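Side-chain contacts in D-xylonate dehydratase (Caulobacter crescentus, PDB 5OYN), which catalyses the magnesium-dependent dehydration of D-xylonate to 2-dehydro-3-deoxy-D-arabinonate with the help of a [2Fe-2S] cluster, and accepts D-gluconate about equally well: residues L265-K270 / L356-K361; A148-I153 / A297-V302. All coordinates share one frame; numbering follows the deposited sequence.

Interaction 1 of 2, residues L265-K270 / L356-K361; sequences LDILTK and LTVTGK
I267, in the short helix 264-267, lays its CD1 methyl against the backbone and side chains at the start of 356-361. This is the tight part of the contact. CD1 lies 3.6 Å from L356 O and 3.8 Å from T357 C, so the methyl spans two successive peptides, touching the oxygen of L356-T357 and the carbonyl carbon of T357-V358. A chi1 of -53° sets CG1 beside the backbone N and leaves CG2 anti to it; this shorter branch of I267 also comes to 3.6 Å from L356 O, and both arms of the beta-branched chain touch the same carbonyl oxygen. L356 adds its own branch point, CG being 3.9 Å from I267 CD1, while V358 CG1 stands farther back, 4.4 Å from the same methyl. An isoleucine suits the place because its two arms reach a bent backbone from one buried position, CD1 also meeting the apolar side chains of L356 and V358.

The other side is looser and faces solvent. L356 is itself exposed, and D266 turns its carboxylate back to the backbone N of K263 instead of across the gap. The touching residues T357 and V358 begin a type I turn that ends at G360, whose positive phi (82°) suits a residue without a side chain. T359 N (an ST turn), K361 O and N366 ND2 all bond to T357 OG1, tying the turn within itself and to helix 363-367. The buried V358 is tied through its O to R253 of helix 241-259; the loop follows helix 337-347 in the chain and leads into helix 363-367.

Interaction 2 of 2, residues A148-I153 / A297-V302; sequences ATTVNI and ARHAGV
T149, near the C-terminal end of helix 141-151, points its side chain at the end of helix 289-299, and its OG1 comes to 3.4 Å from H299 O. The hydroxyl sits between the backbone N and the carbonyl carbon (chi1 80°), where it bonds back to M146 O; a threonine suits the place because its buried hydroxyl thus has a partner in its own helix. A300, whose small side chain suits the close approach of the two helix ends, lies alongside, with its CB 4.4 Å from T149 OG1.

One residue on, T150 meets the imidazole of H299: T150 OG1 lies 3.3 Å from H299 CD2 and the two side chains run obliquely past each other. The main polar partner of this hydroxyl is Y116 OH of helix 109-125, and the ring of Y116 also meets that of H299 with planes about 50° apart. Histidine suits its position because one flat ring can lie against both the threonine hydroxyl and the tyrosine. The facing helix ends in a Schellman motif, V302 N bonding to A297 O and G301 N to R298 O, with glycine supplying the positive phi (63°) at the C-prime position. V151 packs on V120 and H124 of the same helix 109-125. N152 then leaves the helix, also with positive phi, and its amide nitrogen ND2 bonds to D590 in the C-terminal part of the chain.

Interactions 1 and 2 have centres about 13 Å apart and alternate along the chain: 148-153, then 265-270, 297-302 and last 356-361. All four segments belong to the N-terminal dehydratase region of the IlvD/Edd family. Residues 265-270 are the piece in common, since they also lean on both segments of interaction 2. N152 OD1 probably accepts a hydrogen bond from L265 N at 2.9 Å, L268 CD1 packs on T149 CG2, and K270 CB packs on V302 CG1. Residues 265-270 thereby connect the ends of helices 141-151 and 289-299 to the loop before helix 363-367. Both contacts are packing away from the cluster and magnesium sites.

Interaction 1 of 2, residues L265-K270 / L356-K361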
loop_
_atom_site.group_PDB
_atom_site.type_symbol
_atom_site.label_atom_id
_atom_site.label_comp_id
_atom_site.label_asym_id
_atom_site.label_seq_id
_atom_site.Cartn_x
_atom_site.Cartn_y
_atom_site.Cartn_z
ATOM N N LEU A 265 33.049 7.421 -6.494
ATOM C CA LEU A 265 34.397 7.630 -7.020
ATOM C C LEU A 265 35.482 7.126 -6.069
ATOM O O LEU A 265 36.633 6.977 -6.489
ATOM C CB LEU A 265 34.611 9.117 -7.341
ATOM C CG LEU A 265 33.954 9.603 -8.642
ATOM C CD1 LEU A 265 34.080 11.097 -8.838
ATOM C CD2 LEU A 265 34.496 8.866 -9.868
ATOM N N ASP A 266 35.147 6.851 -4.806
ATOM C CA ASP A 266 36.093 6.208 -3.904
ATOM C C ASP A 266 36.111 4.699 -4.085
ATOM O O ASP A 266 37.116 4.051 -3.767
ATOM C CB ASP A 266 35.754 6.538 -2.448
ATOM C CG ASP A 266 35.644 8.028 -2.193
ATOM O OD1 ASP A 266 36.148 8.819 -3.026
ATOM O OD2 ASP A 266 35.052 8.408 -1.157
ATOM N N ILE A 267 35.014 4.125 -4.576
ATOM C CA ILE A 267 34.896 2.675 -4.684
ATOM C C ILE A 267 35.305 2.185 -6.065
ATOM O O ILE A 267 36.005 1.176 -6.192
ATOM C CB ILE A 267 33.456 2.248 -4.346
ATOM C CG1 ILE A 267 33.039 2.814 -2.985
ATOM C CG2 ILE A 267 33.336 0.730 -4.369
ATOM C CD1 ILE A 267 33.376 1.900 -1.814
ATOM N N LEU A 268 34.886 2.909 -7.102
ATOM C CA LEU A 268 35.004 2.456 -8.486
ATOM C C LEU A 268 36.355 2.885 -9.051
ATOM O O LEU A 268 36.479 3.781 -9.896
ATOM C CB LEU A 268 33.839 2.988 -9.311
ATOM C CG LEU A 268 32.497 2.618 -8.675
ATOM C CD1 LEU A 268 31.372 3.417 -9.264
ATOM C CD2 LEU A 268 32.238 1.124 -8.842
ATOM N N THR A 269 37.382 2.221 -8.533
ATOM C CA THR A 269 38.718 2.273 -9.089
ATOM C C THR A 269 38.839 1.267 -10.224
ATOM O O THR A 269 37.989 0.388 -10.407
ATOM C CB THR A 269 39.758 1.956 -8.023
ATOM O OG1 THR A 269 39.609 0.588 -7.607
ATOM C CG2 THR A 269 39.600 2.864 -6.834
ATOM N N LYS A 270 39.924 1.386 -10.988
ATOM C CA LYS A 270 40.181 0.404 -12.032
ATOM C C LYS A 270 40.316 -0.992 -11.444
ATOM O O LYS A 270 39.906 -1.969 -12.079
ATOM C CB LYS A 270 41.432 0.792 -12.817
ATOM C CG LYS A 270 42.000 -0.300 -13.697
ATOM C CD LYS A 270 41.514 -0.186 -15.135
ATOM C CE LYS A 270 42.255 -1.174 -16.055
ATOM N NZ LYS A 270 42.264 -0.733 -17.496
ATOM N N LEU A 356 38.319 -1.111 -1.270
ATOM C CA LEU A 356 37.282 -0.745 -0.315
ATOM C C LEU A 356 35.892 -1.019 -0.906
ATOM O O LEU A 356 35.670 -0.844 -2.111
ATOM C CB LEU A 356 37.438 0.728 0.082
ATOM C CG LEU A 356 36.257 1.429 0.782
ATOM C CD1 LEU A 356 36.065 0.970 2.252
ATOM C CD2 LEU A 356 36.375 2.959 0.688
ATOM N N THR A 357 34.962 -1.484 -0.056
ATOM C CA THR A 357 33.588 -1.807 -0.442
ATOM C C THR A 357 32.600 -1.053 0.447
ATOM O O THR A 357 32.953 -0.582 1.532
ATOM C CB THR A 357 33.312 -3.327 -0.353
ATOM O OG1 THR A 357 33.065 -3.713 1.008
ATOM C CG2 THR A 357 34.495 -4.133 -0.893
ATOM N N VAL A 358 31.343 -0.951 0.003
ATOM C CA VAL A 358 30.343 -0.254 0.813
ATOM C C VAL A 358 30.094 -0.934 2.150
ATOM O O VAL A 358 29.460 -0.342 3.015
ATOM C CB VAL A 358 28.993 -0.094 0.086
ATOM C CG1 VAL A 358 29.120 0.860 -1.089
ATOM C CG2 VAL A 358 28.442 -1.454 -0.335
ATOM N N THR A 359 30.581 -2.159 2.353
ATOM C CA THR A 359 30.503 -2.730 3.690
ATOM C C THR A 359 31.421 -2.030 4.680
ATOM O O THR A 359 31.282 -2.253 5.887
ATOM C CB THR A 359 30.860 -4.216 3.672
ATOM O OG1 THR A 359 32.270 -4.353 3.466
ATOM C CG2 THR A 359 30.133 -4.936 2.558
ATOM N N GLY A 360 32.357 -1.203 4.207
ATOM C CA GLY A 360 33.345 -0.592 5.076
ATOM C C GLY A 360 34.533 -1.472 5.400
ATOM O O GLY A 360 35.418 -1.046 6.153
ATOM N N LYS A 361 34.558 -2.687 4.883
ATOM C CA LYS A 361 35.687 -3.590 4.926
ATOM C C LYS A 361 36.253 -3.691 3.519
ATOM O O LYS A 361 35.805 -3.004 2.598
ATOM C CB LYS A 361 35.261 -4.956 5.475
ATOM C CG LYS A 361 34.601 -4.881 6.852
ATOM C CD LYS A 361 35.650 -4.914 7.972
ATOM C CE LYS A 361 35.249 -4.086 9.197
ATOM N NZ LYS A 361 36.063 -4.468 10.395
#

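Interaction 2 of 2, residues A148-I153 / A297-V302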
loop_
_atom_site.group_PDB
_atom_site.type_symbol
_atom_site.label_atom_id
_atom_site.label_comp_id
_atom_site.label_asym_id
_atom_site.label_seq_id
_atom_site.Cartn_x
_atom_site.Cartn_y
_atom_site.Cartn_z
ATOM N N ALA A 148 24.585 7.623 -10.345
ATOM C CA ALA A 148 25.084 7.950 -9.016
ATOM C C ALA A 148 26.535 8.424 -9.060
ATOM O O ALA A 148 26.921 9.276 -8.254
ATOM C CB ALA A 148 24.939 6.753 -8.076
ATOM N N THR A 149 27.359 7.898 -9.983
ATOM C CA THR A 149 28.758 8.310 -9.946
ATOM C C THR A 149 28.949 9.690 -10.567
ATOM O O THR A 149 29.717 10.499 -10.035
ATOM C CB THR A 149 29.677 7.287 -10.627
ATOM O OG1 THR A 149 29.631 7.459 -12.042
ATOM C CG2 THR A 149 29.281 5.884 -10.295
ATOM N N THR A 150 28.262 9.979 -11.679
ATOM C CA THR A 150 28.306 11.322 -12.252
ATOM C C THR A 150 28.037 12.373 -11.190
ATOM O O THR A 150 28.741 13.384 -11.099
ATOM C CB THR A 150 27.292 11.460 -13.388
ATOM O OG1 THR A 150 27.666 10.619 -14.486
ATOM C CG2 THR A 150 27.229 12.893 -13.868
ATOM N N VAL A 151 27.022 12.144 -10.362
ATOM C CA VAL A 151 26.735 13.092 -9.297
ATOM C C VAL A 151 27.674 12.868 -8.124
ATOM O O VAL A 151 28.150 13.826 -7.502
ATOM C CB VAL A 151 25.257 12.991 -8.895
ATOM C CG1 VAL A 151 24.980 13.790 -7.623
ATOM C CG2 VAL A 151 24.395 13.476 -10.047
ATOM N N ASN A 152 27.975 11.608 -7.824
ATOM C CA ASN A 152 28.953 11.242 -6.800
ATOM C C ASN A 152 28.509 11.716 -5.418
ATOM O O ASN A 152 29.163 12.533 -4.771
ATOM C CB ASN A 152 30.351 11.775 -7.141
ATOM C CG ASN A 152 31.452 11.040 -6.395
ATOM O OD1 ASN A 152 31.389 9.824 -6.212
ATOM N ND2 ASN A 152 32.474 11.773 -5.970
ATOM N N ILE A 153 27.367 11.191 -4.982
ATOM C CA ILE A 153 26.988 11.233 -3.568
ATOM C C ILE A 153 27.008 9.789 -3.083
ATOM O O ILE A 153 26.889 8.875 -3.913
ATOM C CB ILE A 153 25.614 11.891 -3.360
ATOM C CG1 ILE A 153 24.573 11.298 -4.307
ATOM C CG2 ILE A 153 25.687 13.384 -3.560
ATOM C CD1 ILE A 153 23.135 11.496 -3.815
ATOM N N ALA A 297 32.616 2.291 -16.054
ATOM C CA ALA A 297 34.015 2.695 -15.911
ATOM C C ALA A 297 34.228 4.106 -16.431
ATOM O O ALA A 297 34.687 4.992 -15.700
ATOM C CB ALA A 297 34.919 1.709 -16.646
ATOM N N ARG A 298 33.872 4.331 -17.697
ATOM C CA ARG A 298 34.019 5.651 -18.293
ATOM C C ARG A 298 33.383 6.732 -17.431
ATOM O O ARG A 298 34.022 7.743 -17.121
ATOM C CB ARG A 298 33.424 5.654 -19.696
ATOM C CG ARG A 298 34.176 4.764 -20.654
ATOM C CD ARG A 298 33.896 5.160 -22.091
ATOM N NE ARG A 298 34.375 6.509 -22.379
ATOM C CZ ARG A 298 34.065 7.192 -23.477
ATOM N NH1 ARG A 298 33.270 6.656 -24.401
ATOM N NH2 ARG A 298 34.550 8.416 -23.647
ATOM N N HIS A 299 32.137 6.522 -16.996
ATOM C CA HIS A 299 31.454 7.545 -16.205
ATOM C C HIS A 299 32.116 7.777 -14.856
ATOM O O HIS A 299 31.868 8.814 -14.233
ATOM C CB HIS A 299 29.982 7.185 -16.002
ATOM C CG HIS A 299 29.078 7.755 -17.046
ATOM N ND1 HIS A 299 28.574 7.001 -18.086
ATOM C CD2 HIS A 299 28.597 9.010 -17.221
ATOM C CE1 HIS A 299 27.818 7.766 -18.855
ATOM N NE2 HIS A 299 27.810 8.988 -18.351
ATOM N N ALA A 300 32.939 6.845 -14.386
ATOM C CA ALA A 300 33.777 7.082 -13.221
ATOM C C ALA A 300 35.222 7.424 -13.608
ATOM O O ALA A 300 36.131 7.312 -12.773
ATOM C CB ALA A 300 33.732 5.870 -12.294
ATOM N N GLY A 301 35.447 7.843 -14.852
ATOM C CA GLY A 301 36.771 8.270 -15.278
ATOM C C GLY A 301 37.819 7.178 -15.240
ATOM O O GLY A 301 38.969 7.436 -14.863
ATOM N N VAL A 302 37.440 5.958 -15.601
ATOM C CA VAL A 302 38.346 4.822 -15.690
ATOM C C VAL A 302 38.240 4.277 -17.100
ATOM O O VAL A 302 37.154 4.274 -17.694
ATOM C CB VAL A 302 38.023 3.726 -14.653
ATOM C CG1 VAL A 302 38.899 2.505 -14.867
ATOM C CG2 VAL A 302 38.202 4.260 -13.254
#